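Local coordinates for glutaredoxin-like protein NRDH (Escherichia coli, PDB 1H75) that probably carries electrons to the NrdEF ribonucleotide reductase, as a glutaredoxin-like protein whose redox-active disulfide is thought to do the work, at residues P52-I55 with S60-G63; H15-A20 with D67-L72; A20-N23 with D27-M30. All blocks are in the same frame, centred on the assembly; numbering follows the deposited sequence.

Contact 1 of 3, residues P52-I55 with S60-G63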
ATOM      1  N   PRO A  52      -3.486  -4.831   1.970  1.00 17.16           N
ATOM      2  CA  PRO A  52      -3.451  -3.382   1.793  1.00 14.68           C
ATOM      3  C   PRO A  52      -3.612  -3.014   0.318  1.00 14.71           C
ATOM      4  O   PRO A  52      -3.631  -3.876  -0.552  1.00 14.01           O
ATOM      5  CB  PRO A  52      -2.038  -3.031   2.248  1.00 15.73           C
ATOM      6  CG  PRO A  52      -1.255  -4.228   1.708  1.00 13.77           C
ATOM      7  CD  PRO A  52      -2.126  -5.384   2.133  1.00 15.32           C
ATOM      8  N   VAL A  53      -3.742  -1.724   0.059  1.00 12.45           N
ATOM      9  CA  VAL A  53      -3.727  -1.249  -1.307  1.00 13.46           C
ATOM     10  C   VAL A  53      -2.533  -0.302  -1.346  1.00 13.38           C
ATOM     11  O   VAL A  53      -2.390   0.580  -0.488  1.00 15.36           O
ATOM     12  CB  VAL A  53      -5.008  -0.502  -1.725  1.00 13.08           C
ATOM     13  CG1 VAL A  53      -4.785   0.172  -3.085  1.00 14.59           C
ATOM     14  CG2 VAL A  53      -6.154  -1.493  -1.854  1.00 13.89           C
ATOM     15  N   VAL A  54      -1.649  -0.499  -2.314  1.00 12.35           N
ATOM     16  CA  VAL A  54      -0.495   0.370  -2.453  1.00 12.97           C
ATOM     17  C   VAL A  54      -0.644   1.168  -3.722  1.00 13.11           C
ATOM     18  O   VAL A  54      -0.937   0.604  -4.787  1.00 13.48           O
ATOM     19  CB  VAL A  54       0.838  -0.419  -2.554  1.00 12.37           C
ATOM     20  CG1 VAL A  54       1.984   0.549  -2.826  1.00 14.33           C
ATOM     21  CG2 VAL A  54       1.083  -1.211  -1.287  1.00 14.88           C
ATOM     22  N   ILE A  55      -0.487   2.482  -3.608  1.00 12.63           N
ATOM     23  CA  ILE A  55      -0.567   3.365  -4.776  1.00 14.05           C
ATOM     24  C   ILE A  55       0.762   4.106  -4.830  1.00 14.72           C
ATOM     25  O   ILE A  55       1.175   4.747  -3.855  1.00 14.42           O
ATOM     26  CB  ILE A  55      -1.719   4.422  -4.659  1.00 15.07           C
ATOM     27  CG1 ILE A  55      -3.077   3.744  -4.522  1.00 16.36           C
ATOM     28  CG2 ILE A  55      -1.694   5.355  -5.872  1.00 16.73           C
ATOM     29  CD1 ILE A  55      -3.419   2.741  -5.605  1.00 16.08           C
ATOM     30  N   SER A  60      -0.560   0.414  -8.855  1.00 14.07           N
ATOM     31  CA  SER A  60      -1.605   0.297  -7.839  1.00 15.09           C
ATOM     32  C   SER A  60      -1.959  -1.172  -7.717  1.00 18.01           C
ATOM     33  O   SER A  60      -2.387  -1.794  -8.695  1.00 21.19           O
ATOM     34  CB  SER A  60      -2.844   1.101  -8.243  1.00 15.75           C
ATOM     35  OG  SER A  60      -3.488   0.544  -9.379  1.00 20.96           O
ATOM     36  N   TRP A  61      -1.779  -1.729  -6.527  1.00 13.03           N
ATOM     37  CA  TRP A  61      -2.058  -3.135  -6.344  1.00 11.10           C
ATOM     38  C   TRP A  61      -2.574  -3.393  -4.943  1.00 11.58           C
ATOM     39  O   TRP A  61      -2.476  -2.533  -4.061  1.00 11.59           O
ATOM     40  CB  TRP A  61      -0.795  -3.969  -6.572  1.00 11.87           C
ATOM     41  CG  TRP A  61       0.289  -3.805  -5.542  1.00 12.40           C
ATOM     42  CD1 TRP A  61       0.411  -4.469  -4.362  1.00 10.88           C
ATOM     43  CD2 TRP A  61       1.411  -2.927  -5.632  1.00 11.40           C
ATOM     44  NE1 TRP A  61       1.546  -4.060  -3.693  1.00 11.24           N
ATOM     45  CE2 TRP A  61       2.180  -3.109  -4.460  1.00 13.45           C
ATOM     46  CE3 TRP A  61       1.846  -2.002  -6.596  1.00 12.59           C
ATOM     47  CZ2 TRP A  61       3.366  -2.406  -4.222  1.00 11.75           C
ATOM     48  CZ3 TRP A  61       3.032  -1.298  -6.361  1.00 13.77           C
ATOM     49  CH2 TRP A  61       3.782  -1.503  -5.181  1.00 12.28           C
ATOM     50  N   SER A  62      -3.090  -4.598  -4.751  1.00 12.39           N
ATOM     51  CA  SER A  62      -3.620  -4.989  -3.440  1.00 12.24           C
ATOM     52  C   SER A  62      -2.979  -6.281  -2.948  1.00 12.90           C
ATOM     53  O   SER A  62      -2.441  -7.041  -3.740  1.00 14.15           O
ATOM     54  CB  SER A  62      -5.138  -5.170  -3.515  1.00 11.75           C
ATOM     55  OG  SER A  62      -5.527  -6.170  -4.453  1.00 13.74           O
ATOM     56  N   GLY A  63      -3.060  -6.515  -1.638  1.00 15.12           N
ATOM     57  CA  GLY A  63      -2.467  -7.709  -1.042  1.00 16.32           C
ATOM     58  C   GLY A  63      -0.972  -7.530  -0.871  1.00 17.80           C
ATOM     59  O   GLY A  63      -0.435  -6.490  -1.254  1.00 16.78           O
TER

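Contact 2 of 3, residues H15-A20 with D67-L72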
ATOM      1  N   HIS A  15       0.949  -5.486   7.340  1.00 20.84           N
ATOM      2  CA  HIS A  15       2.175  -5.418   8.132  1.00 23.43           C
ATOM      3  C   HIS A  15       3.361  -5.929   7.316  1.00 21.06           C
ATOM      4  O   HIS A  15       4.445  -5.326   7.336  1.00 20.36           O
ATOM      5  CB  HIS A  15       2.016  -6.235   9.425  1.00 26.71           C
ATOM      6  CG  HIS A  15       3.207  -6.173  10.331  1.00 32.08           C
ATOM      7  ND1 HIS A  15       4.293  -7.013  10.197  1.00 34.91           N
ATOM      8  CD2 HIS A  15       3.495  -5.348  11.366  1.00 34.42           C
ATOM      9  CE1 HIS A  15       5.198  -6.707  11.111  1.00 35.36           C
ATOM     10  NE2 HIS A  15       4.740  -5.699  11.831  1.00 34.24           N
ATOM     11  N   ALA A  16       3.157  -7.020   6.575  1.00 19.48           N
ATOM     12  CA  ALA A  16       4.230  -7.575   5.750  1.00 18.63           C
ATOM     13  C   ALA A  16       4.700  -6.523   4.741  1.00 18.51           C
ATOM     14  O   ALA A  16       5.899  -6.360   4.483  1.00 18.25           O
ATOM     15  CB  ALA A  16       3.744  -8.814   5.015  1.00 17.05           C
ATOM     16  N   THR A  17       3.745  -5.806   4.167  1.00 18.17           N
ATOM     17  CA  THR A  17       4.071  -4.777   3.182  1.00 15.98           C
ATOM     18  C   THR A  17       4.884  -3.627   3.777  1.00 17.40           C
ATOM     19  O   THR A  17       5.870  -3.179   3.177  1.00 15.32           O
ATOM     20  CB  THR A  17       2.768  -4.242   2.543  1.00 15.15           C
ATOM     21  OG1 THR A  17       2.132  -5.316   1.831  1.00 15.28           O
ATOM     22  CG2 THR A  17       3.068  -3.077   1.587  1.00 15.24           C
ATOM     23  N   LYS A  18       4.477  -3.144   4.948  1.00 15.35           N
ATOM     24  CA  LYS A  18       5.168  -2.054   5.629  1.00 17.74           C
ATOM     25  C   LYS A  18       6.608  -2.474   5.934  1.00 18.49           C
ATOM     26  O   LYS A  18       7.560  -1.743   5.650  1.00 19.96           O
ATOM     27  CB  LYS A  18       4.431  -1.699   6.930  1.00 21.27           C
ATOM     28  CG  LYS A  18       5.171  -0.746   7.857  1.00 25.63           C
ATOM     29  CD  LYS A  18       4.332  -0.458   9.107  1.00 30.10           C
ATOM     30  CE  LYS A  18       5.115   0.321  10.156  1.00 33.59           C
ATOM     31  NZ  LYS A  18       4.262   0.640  11.339  1.00 38.02           N
ATOM     32  N   ARG A  19       6.750  -3.653   6.514  1.00 18.63           N
ATOM     33  CA  ARG A  19       8.055  -4.203   6.858  1.00 20.89           C
ATOM     34  C   ARG A  19       8.941  -4.346   5.615  1.00 19.40           C
ATOM     35  O   ARG A  19      10.136  -4.051   5.658  1.00 20.15           O
ATOM     36  CB  ARG A  19       7.882  -5.576   7.517  1.00 23.18           C
ATOM     37  CG  ARG A  19       9.189  -6.293   7.856  1.00 29.89           C
ATOM     38  CD  ARG A  19       9.822  -5.766   9.140  1.00 32.86           C
ATOM     39  NE  ARG A  19      10.203  -4.362   9.043  1.00 37.01           N
ATOM     40  CZ  ARG A  19      10.890  -3.710   9.979  1.00 38.32           C
ATOM     41  NH1 ARG A  19      11.273  -4.344  11.084  1.00 39.49           N
ATOM     42  NH2 ARG A  19      11.180  -2.423   9.823  1.00 36.17           N
ATOM     43  N   ALA A  20       8.354  -4.809   4.517  1.00 17.54           N
ATOM     44  CA  ALA A  20       9.108  -4.995   3.276  1.00 16.47           C
ATOM     45  C   ALA A  20       9.619  -3.656   2.765  1.00 16.06           C
ATOM     46  O   ALA A  20      10.765  -3.551   2.282  1.00 14.51           O
ATOM     47  CB  ALA A  20       8.230  -5.658   2.223  1.00 16.80           C
ATOM     48  N   ASP A  67       6.841  -8.769  -5.259  1.00 13.37           N
ATOM     49  CA  ASP A  67       7.277  -8.476  -6.618  1.00 14.15           C
ATOM     50  C   ASP A  67       6.937  -7.072  -7.081  1.00 14.29           C
ATOM     51  O   ASP A  67       7.670  -6.471  -7.886  1.00 15.50           O
ATOM     52  CB  ASP A  67       6.704  -9.496  -7.599  1.00 13.34           C
ATOM     53  CG  ASP A  67       5.190  -9.562  -7.581  1.00 14.64           C
ATOM     54  OD1 ASP A  67       4.617  -9.700  -8.681  1.00 18.53           O
ATOM     55  OD2 ASP A  67       4.565  -9.519  -6.494  1.00 14.04           O
ATOM     56  N   MET A  68       5.806  -6.549  -6.611  1.00 13.54           N
ATOM     57  CA  MET A  68       5.431  -5.190  -6.987  1.00 12.25           C
ATOM     58  C   MET A  68       6.203  -4.170  -6.133  1.00 13.63           C
ATOM     59  O   MET A  68       6.542  -3.083  -6.604  1.00 13.04           O
ATOM     60  CB  MET A  68       3.919  -4.966  -6.791  1.00 11.66           C
ATOM     61  CG  MET A  68       3.035  -5.751  -7.787  1.00 12.21           C
ATOM     62  SD  MET A  68       3.362  -5.392  -9.520  1.00 15.73           S
ATOM     63  CE  MET A  68       2.471  -3.853  -9.672  1.00 15.74           C
ATOM     64  N   ILE A  69       6.476  -4.537  -4.886  1.00 13.58           N
ATOM     65  CA  ILE A  69       7.215  -3.659  -3.989  1.00 14.41           C
ATOM     66  C   ILE A  69       8.595  -3.437  -4.581  1.00 15.12           C
ATOM     67  O   ILE A  69       9.137  -2.340  -4.503  1.00 15.38           O
ATOM     68  CB  ILE A  69       7.323  -4.270  -2.573  1.00 14.69           C
ATOM     69  CG1 ILE A  69       5.933  -4.273  -1.925  1.00 14.64           C
ATOM     70  CG2 ILE A  69       8.292  -3.452  -1.722  1.00 16.19           C
ATOM     71  CD1 ILE A  69       5.824  -5.090  -0.638  1.00 14.91           C
ATOM     72  N   ASN A  70       9.140  -4.480  -5.197  1.00 16.44           N
ATOM     73  CA  ASN A  70      10.450  -4.377  -5.808  1.00 16.94           C
ATOM     74  C   ASN A  70      10.461  -3.427  -6.989  1.00 17.61           C
ATOM     75  O   ASN A  70      11.529  -2.977  -7.399  1.00 19.17           O
ATOM     76  CB  ASN A  70      10.967  -5.758  -6.216  1.00 17.77           C
ATOM     77  CG  ASN A  70      11.550  -6.509  -5.047  1.00 19.77           C
ATOM     78  OD1 ASN A  70      11.879  -5.911  -4.015  1.00 21.44           O
ATOM     79  ND2 ASN A  70      11.693  -7.818  -5.192  1.00 21.05           N
ATOM     80  N   ARG A  71       9.283  -3.102  -7.527  1.00 14.67           N
ATOM     81  CA  ARG A  71       9.240  -2.152  -8.638  1.00 15.25           C
ATOM     82  C   ARG A  71       9.358  -0.704  -8.156  1.00 15.71           C
ATOM     83  O   ARG A  71       9.398   0.215  -8.970  1.00 17.27           O
ATOM     84  CB  ARG A  71       7.960  -2.338  -9.458  1.00 16.06           C
ATOM     85  CG  ARG A  71       7.934  -3.692 -10.162  1.00 17.63           C
ATOM     86  CD  ARG A  71       6.773  -3.798 -11.140  1.00 20.81           C
ATOM     87  NE  ARG A  71       6.821  -2.705 -12.104  1.00 20.42           N
ATOM     88  CZ  ARG A  71       5.840  -2.395 -12.944  1.00 22.74           C
ATOM     89  NH1 ARG A  71       4.719  -3.096 -12.951  1.00 22.50           N
ATOM     90  NH2 ARG A  71       5.987  -1.361 -13.770  1.00 23.95           N
ATOM     91  N   LEU A  72       9.424  -0.515  -6.841  1.00 15.48           N
ATOM     92  CA  LEU A  72       9.543   0.816  -6.250  1.00 15.55           C
ATOM     93  C   LEU A  72      10.991   1.267  -5.988  1.00 15.86           C
ATOM     94  O   LEU A  72      11.204   2.358  -5.460  1.00 17.09           O
ATOM     95  CB  LEU A  72       8.770   0.868  -4.924  1.00 16.30           C
ATOM     96  CG  LEU A  72       7.286   0.496  -5.049  1.00 17.81           C
ATOM     97  CD1 LEU A  72       6.622   0.625  -3.685  1.00 18.96           C
ATOM     98  CD2 LEU A  72       6.602   1.388  -6.079  1.00 20.03           C
TER

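Contact 3 of 3, residues A20-N23 with D27-M30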
ATOM      1  N   ALA A  20       8.354  -4.809   4.517  1.00 17.54           N
ATOM      2  CA  ALA A  20       9.108  -4.995   3.276  1.00 16.47           C
ATOM      3  C   ALA A  20       9.619  -3.656   2.765  1.00 16.06           C
ATOM      4  O   ALA A  20      10.765  -3.551   2.282  1.00 14.51           O
ATOM      5  CB  ALA A  20       8.230  -5.658   2.223  1.00 16.80           C
ATOM      6  N   MET A  21       8.778  -2.633   2.851  1.00 15.40           N
ATOM      7  CA  MET A  21       9.202  -1.314   2.390  1.00 16.99           C
ATOM      8  C   MET A  21      10.303  -0.755   3.300  1.00 16.78           C
ATOM      9  O   MET A  21      11.268  -0.152   2.825  1.00 17.75           O
ATOM     10  CB  MET A  21       8.005  -0.380   2.340  1.00 17.39           C
ATOM     11  CG  MET A  21       7.014  -0.836   1.281  1.00 16.73           C
ATOM     12  SD  MET A  21       6.046   0.536   0.664  1.00 20.26           S
ATOM     13  CE  MET A  21       4.870  -0.320  -0.433  1.00 18.30           C
ATOM     14  N   GLU A  22      10.159  -0.955   4.604  1.00 18.43           N
ATOM     15  CA  GLU A  22      11.163  -0.474   5.539  1.00 17.91           C
ATOM     16  C   GLU A  22      12.485  -1.205   5.320  1.00 18.56           C
ATOM     17  O   GLU A  22      13.561  -0.607   5.438  1.00 18.59           O
ATOM     18  CB  GLU A  22      10.670  -0.666   6.984  1.00 20.91           C
ATOM     19  CG  GLU A  22       9.435   0.204   7.285  1.00 22.32           C
ATOM     20  CD  GLU A  22       8.772  -0.098   8.624  1.00 24.75           C
ATOM     21  OE1 GLU A  22       8.029   0.784   9.105  1.00 30.63           O
ATOM     22  OE2 GLU A  22       8.966  -1.196   9.186  1.00 26.58           O
ATOM     23  N   ASN A  23      12.404  -2.489   4.980  1.00 16.84           N
ATOM     24  CA  ASN A  23      13.599  -3.284   4.756  1.00 17.73           C
ATOM     25  C   ASN A  23      14.384  -2.763   3.549  1.00 16.70           C
ATOM     26  O   ASN A  23      15.591  -2.976   3.458  1.00 16.39           O
ATOM     27  CB  ASN A  23      13.254  -4.758   4.530  1.00 19.31           C
ATOM     28  CG  ASN A  23      12.884  -5.484   5.808  1.00 20.22           C
ATOM     29  OD1 ASN A  23      13.066  -4.955   6.903  1.00 23.26           O
ATOM     30  ND2 ASN A  23      12.374  -6.707   5.673  1.00 22.29           N
ATOM     31  N   ASP A  27      10.402   5.431   1.598  1.00 20.49           N
ATOM     32  CA  ASP A  27       9.612   6.345   2.412  1.00 20.54           C
ATOM     33  C   ASP A  27       8.190   6.178   1.921  1.00 19.98           C
ATOM     34  O   ASP A  27       7.959   6.102   0.724  1.00 19.29           O
ATOM     35  CB  ASP A  27      10.052   7.795   2.218  1.00 23.73           C
ATOM     36  CG  ASP A  27      11.413   8.060   2.812  1.00 26.84           C
ATOM     37  OD1 ASP A  27      11.629   7.716   3.993  1.00 29.88           O
ATOM     38  OD2 ASP A  27      12.269   8.607   2.094  1.00 31.99           O
ATOM     39  N   PHE A  28       7.240   6.104   2.849  1.00 17.94           N
ATOM     40  CA  PHE A  28       5.841   5.952   2.468  1.00 19.49           C
ATOM     41  C   PHE A  28       4.938   6.535   3.531  1.00 20.29           C
ATOM     42  O   PHE A  28       5.366   6.785   4.659  1.00 20.47           O
ATOM     43  CB  PHE A  28       5.493   4.472   2.268  1.00 18.29           C
ATOM     44  CG  PHE A  28       5.811   3.616   3.453  1.00 19.72           C
ATOM     45  CD1 PHE A  28       4.883   3.444   4.474  1.00 19.30           C
ATOM     46  CD2 PHE A  28       7.061   3.027   3.580  1.00 19.56           C
ATOM     47  CE1 PHE A  28       5.200   2.698   5.605  1.00 20.75           C
ATOM     48  CE2 PHE A  28       7.393   2.279   4.709  1.00 21.82           C
ATOM     49  CZ  PHE A  28       6.466   2.113   5.723  1.00 22.19           C
ATOM     50  N   GLU A  29       3.688   6.768   3.150  1.00 21.74           N
ATOM     51  CA  GLU A  29       2.686   7.279   4.064  1.00 22.63           C
ATOM     52  C   GLU A  29       1.655   6.176   4.217  1.00 22.51           C
ATOM     53  O   GLU A  29       1.472   5.345   3.319  1.00 21.58           O
ATOM     54  CB  GLU A  29       2.027   8.554   3.515  1.00 25.22           C
ATOM     55  CG  GLU A  29       1.418   8.432   2.124  1.00 31.33           C
ATOM     56  CD  GLU A  29       0.687   9.701   1.692  1.00 34.55           C
ATOM     57  OE1 GLU A  29       0.906  10.760   2.321  1.00 37.80           O
ATOM     58  OE2 GLU A  29      -0.094   9.645   0.714  1.00 35.61           O
ATOM     59  N   MET A  30       1.007   6.135   5.372  1.00 22.07           N
ATOM     60  CA  MET A  30      -0.002   5.125   5.593  1.00 23.14           C
ATOM     61  C   MET A  30      -1.319   5.807   5.865  1.00 23.08           C
ATOM     62  O   MET A  30      -1.355   6.882   6.466  1.00 23.02           O
ATOM     63  CB  MET A  30       0.371   4.241   6.774  1.00 26.62           C
ATOM     64  CG  MET A  30       1.649   3.466   6.562  1.00 30.40           C
ATOM     65  SD  MET A  30       1.972   2.432   7.974  1.00 36.99           S
ATOM     66  CE  MET A  30       1.510   0.833   7.322  1.00 36.03           C
TER

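Contact 1 of 3, residues P52-I55 with S60-G63
Ser60 sits across from Ile55 as a non-hydrogen-bonded antiparallel pair, and its CA points a hydrogen at the carbonyl oxygen of Val54, Ser60 CA to Val54 O being 3.1 Å. Trp61 comes next and is hydrogen-bonded to Val54 in both directions: Val54 N reaches Trp61 O at 2.8 Å, and Trp61 N returns to Val54 O at 3.0 Å. With CG wedged between its own backbone N and carbonyl carbon (chi1 68°), the indole folds back beneath Val54, whose side chain runs the same way beside it. Val54 CB stands over the face of the six-membered ring, 3.8 Å from its centroid, a CH-pi contact, while CG1 rests on Trp61 CZ2. This is the beta hairpin of strands 53-56 and 59-62, the second of them an edge strand of the four-stranded thioredoxin-fold sheet. On the sheet face away from the indole, Ser62 pairs with Val53, and its OG hydrogen-bonds to Gln50 OE1. Gly63 N then closes on Pro52 O at 2.9 Å, a more bent hydrogen bond (143° at the hydrogen). Pro52 follows a cis peptide, the cis-proline familiar from thioredoxins and glutaredoxins, and its ring lies against Cys14 of the CxxC pair.

Contact 2 of 3, residues H15-A20 with D67-L72
Two helices on the same side of the thioredoxin-fold sheet meet here: helix 12-23, which begins at the CxxC pair, Cys11 just ahead of it and Cys14 in its first turn, and the short C-terminal helix 66-69, which runs on into a 3-10 turn. The join is narrow. Ile69 does the reaching, its CB aimed at the other helix, and the touching is left to the methyl at the end of its longer branch. Ile69 CD1 lies 3.8 Å from Ala20 CB and 4.1 Å from Thr17 CG2, one helical turn earlier. The Ile69 side chain gets there because CG1 stands opposite the carbonyl carbon and the chain then continues extended (chi2 169°), which carries CD1 well out from its own helix. Thr17 and Ile69 cross obliquely. Thr17 offers its methyl and not its hydroxyl: CG2 is anti to the backbone N, whereas OG1 lies beside that N and hydrogen-bonds back to Gln13 O within the helix. Phe64 also packs on Thr17, and the indole of Trp61 lies against Ile69. No hydrogen bond crosses between the two segments, and all three touching residues are buried. The contact is therefore purely apolar, methyl against methyl, with the threonine hydroxyl satisfied inside its own helix, so that it rests on shape and on exclusion of water without any directional polar grip.

Contact 3 of 3, residues A20-N23 with D27-M30
Phe28 turns its ring toward the last turns of helix 12-23, where Met21 and Glu22 meet it from different directions. Its CG is pinched between the backbone N and the carbonyl carbon (chi1 55°), a torsion that brings the ring up to the helix from the loop just ahead of strand 29-32. Met21 crosses it at a slant. The root of that side chain comes closest, Met21 CB lying 3.6 Å from Phe28 CE2, and the extended chain then carries the sulfur past the same flank of the ring. Met21 SD is 4.6 Å from the centroid of the Phe28 ring and 36° off its normal, an oblique Met-aromatic contact. Glu22 instead runs roughly at right angles to Phe28 and meets the edge: Glu22 CG lies near the ring plane, 3.9 Å from Phe28 CZ, with OE1 at a similar distance from CZ, while OE2 forms a salt bridge with Arg19 NH2. Were Phe28 replaced by an alanine, Met21 CB and SD would probably lose their aromatic partner, opening a gap under the helix where the chain enters strand 29-32. Phe28 also packs on Ile3 and Ile5 of the neighbouring parallel strand. Such helix-to-strand packing belongs to the beta-alpha-beta unit of strand 3-7, helix 12-23 and strand 29-32 in the thioredoxin fold.

Helix 12-23 ties the three together. Contacts 2 and 3, with centres about 8 Å apart, both use it and share Ala20; Lys18 CG also comes 3.8 Å from Phe28 CZ. Contact 1 lies about 10 Å, centre to centre, from contact 2, and they meet through the indole: Trp61 CD2 is 3.4 Å from Met68 CB. Contact 3 reaches contact 1 through Met21, whose CE lies 3.8 Å from Val54 CG1, and the same methyl is 3.8 Å from Leu72 CD1. The disulfide pair Cys11 and Cys14, probably the redox-active centre, is approached from contact 1, where Pro52 touches Cys14, and Pro52 CG lies 3.6 Å from Thr17 OG1 of contact 2.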